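Local coordinates for TetR transcriptional regulator (Chloroflexus aurantiacus, PDB 3QBM), which probably binds DNA through a helix-turn-helix domain to regulate transcription, as a dimeric member of the TetR family, at residues Asn21-Ala26 against Asn108-Glu112. Residues are numbered along the deposited sequence; the frame is centred on the assembly and turned at random.
Sequences NVSGYA and NTAIE. With MG (magnesium ion), chain C.
Helix 2-23 of the TetR-type, predicted DNA-binding domain ends against helix 105-113 of the C-terminal domain, in register from Asn-21 beside Asn-108 (CA-CA 6.5 Å) to Gly-24 beside Glu-112 (7.2 Å). Gly-24 leaves helical geometry at phi/psi 83/175; positive phi favours glycine, and a CB here would lie 2.9 Å from Glu-112 OE1. The turn presents two consecutive amides to Glu-112, whose side chain (chi1 and chi2 t, chi3 15°) reaches across with its carboxylate: Tyr-25 N donates to OE1 (2.8 Å, N-H...O 169°) and Ala-26 N to OE2 (3.1 Å, 173°). Tyr-25 (chi1 m, chi2 -87°) points toward helix 105-113, its OH 2.9 Å from Thr-109 OG1, which also bonds to the carbonyl of Pro-105; both side chains touch Leu-120 and Phe-59. At the helical end, Asn-21 (chi1 t) accepts at OD1 from Asn-108 ND2 (chi1 m; 3.0 Å, 151°), while its own ND2 reaches Val-101 O and Asn-108 ND2 also meets Gly-102 O. Water 1 links Asn-21 OD1 (2.7 Å) to Thr-109 OG1 (3.1 Å). Next to Glu-112, Ile-111 O binds magnesium at 2.0 Å, with Asp-114 and four waters completing the site. The bonds crossing between the segments are hydrogen bonds, beside that apolar packing: a bidentate carboxylate satisfies backbone amides just beyond the helix end, joining the predicted DNA-binding domain to the C-terminal domain.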
loop_
_atom_site.group_PDB
_atom_site.type_symbol
_atom_site.label_atom_id
_atom_site.label_comp_id
_atom_site.label_asym_id
_atom_site.label_seq_id
_atom_site.Cartn_x
_atom_site.Cartn_y
_atom_site.Cartn_z
ATOM N N ASN A 21 -7.417 -5.154 11.280
ATOM C CA ASN A 21 -6.255 -4.418 10.783
ATOM C C ASN A 21 -5.024 -5.300 10.535
ATOM O O ASN A 21 -4.187 -5.006 9.643
ATOM C CB ASN A 21 -5.882 -3.289 11.731
ATOM C CG ASN A 21 -5.120 -2.201 11.037
ATOM O OD1 ASN A 21 -5.432 -1.877 9.900
ATOM N ND2 ASN A 21 -4.122 -1.609 11.723
ATOM N N VAL A 22 -4.947 -6.378 11.301
ATOM C CA VAL A 22 -3.872 -7.351 11.199
ATOM C C VAL A 22 -4.161 -8.497 10.250
ATOM O O VAL A 22 -3.358 -8.771 9.340
ATOM C CB VAL A 22 -3.546 -7.920 12.612
ATOM C CG1 VAL A 22 -2.642 -9.151 12.510
ATOM C CG2 VAL A 22 -2.975 -6.832 13.479
ATOM N N SER A 23 -5.300 -9.173 10.452
ATOM C CA SER A 23 -5.610 -10.393 9.739
ATOM C C SER A 23 -6.600 -10.205 8.605
ATOM O O SER A 23 -6.932 -11.161 7.905
ATOM C CB SER A 23 -6.148 -11.445 10.735
ATOM O OG SER A 23 -5.153 -11.724 11.683
ATOM N N GLY A 24 -7.067 -8.979 8.427
ATOM C CA GLY A 24 -8.001 -8.658 7.394
ATOM C C GLY A 24 -9.427 -8.983 7.808
ATOM O O GLY A 24 -9.686 -9.571 8.865
ATOM N N TYR A 25 -10.347 -8.615 6.934
ATOM C CA TYR A 25 -11.774 -8.858 7.136
ATOM C C TYR A 25 -12.093 -10.346 6.895
ATOM O O TYR A 25 -12.635 -11.020 7.767
ATOM C CB TYR A 25 -12.586 -7.880 6.263
ATOM C CG TYR A 25 -12.282 -6.407 6.616
ATOM C CD1 TYR A 25 -12.976 -5.758 7.632
ATOM C CD2 TYR A 25 -11.285 -5.679 5.962
ATOM C CE1 TYR A 25 -12.689 -4.431 7.996
ATOM C CE2 TYR A 25 -10.985 -4.356 6.349
ATOM C CZ TYR A 25 -11.707 -3.754 7.366
ATOM O OH TYR A 25 -11.486 -2.461 7.783
ATOM N N ALA A 26 -11.682 -10.916 5.768
ATOM C CA ALA A 26 -12.000 -12.332 5.516
ATOM C C ALA A 26 -11.230 -13.265 6.464
ATOM O O ALA A 26 -11.717 -14.334 6.850
ATOM C CB ALA A 26 -11.704 -12.702 4.045
ATOM N N ASN A 108 -4.318 -0.625 4.783
ATOM C CA ASN A 108 -4.639 -2.033 4.912
ATOM C C ASN A 108 -6.034 -2.377 4.320
ATOM O O ASN A 108 -6.198 -3.408 3.644
ATOM C CB ASN A 108 -4.566 -2.462 6.371
ATOM C CG ASN A 108 -3.154 -2.444 6.939
ATOM O OD1 ASN A 108 -2.155 -2.307 6.214
ATOM N ND2 ASN A 108 -3.070 -2.557 8.265
ATOM N N THR A 109 -7.046 -1.537 4.576
ATOM C CA THR A 109 -8.391 -1.771 4.073
ATOM C C THR A 109 -8.448 -1.517 2.573
ATOM O O THR A 109 -9.192 -2.204 1.884
ATOM C CB THR A 109 -9.449 -0.928 4.813
ATOM O OG1 THR A 109 -9.380 -1.181 6.233
ATOM C CG2 THR A 109 -10.867 -1.195 4.270
ATOM N N ALA A 110 -7.613 -0.600 2.052
ATOM C CA ALA A 110 -7.569 -0.357 0.623
ATOM C C ALA A 110 -7.195 -1.619 -0.122
ATOM O O ALA A 110 -7.846 -1.942 -1.096
ATOM C CB ALA A 110 -6.542 0.748 0.264
ATOM N N ILE A 111 -6.098 -2.268 0.283
ATOM C CA ILE A 111 -5.628 -3.448 -0.427
ATOM C C ILE A 111 -6.673 -4.577 -0.422
ATOM O O ILE A 111 -6.875 -5.252 -1.431
ATOM C CB ILE A 111 -4.258 -3.939 0.102
ATOM C CG1 ILE A 111 -3.111 -3.200 -0.595
ATOM C CG2 ILE A 111 -4.052 -5.438 -0.144
ATOM C CD1 ILE A 111 -3.250 -1.750 -0.663
ATOM N N GLU A 112 -7.363 -4.773 0.704
ATOM C CA GLU A 112 -8.381 -5.825 0.749
ATOM C C GLU A 112 -9.644 -5.482 -0.024
ATOM O O GLU A 112 -10.168 -6.313 -0.789
ATOM C CB GLU A 112 -8.779 -6.158 2.185
ATOM C CG GLU A 112 -9.749 -7.381 2.220
ATOM C CD GLU A 112 -9.800 -8.118 3.551
ATOM O OE1 GLU A 112 -9.320 -7.571 4.554
ATOM O OE2 GLU A 112 -10.295 -9.273 3.573
HETATM MG MG MG C . -6.877 -5.769 -3.388
HETATM O O HOH W 1 -7.966 -2.040 8.882
HETATM O O HOH W 2 -8.439 -11.239 5.099
HETATM O O HOH W 3 -8.880 -6.802 -3.111
HETATM O O HOH W 4 -5.202 -4.592 -3.752
HETATM O O HOH W 5 -5.728 -7.336 -2.974
HETATM O O HOH W 6 -7.061 -6.276 -5.456
#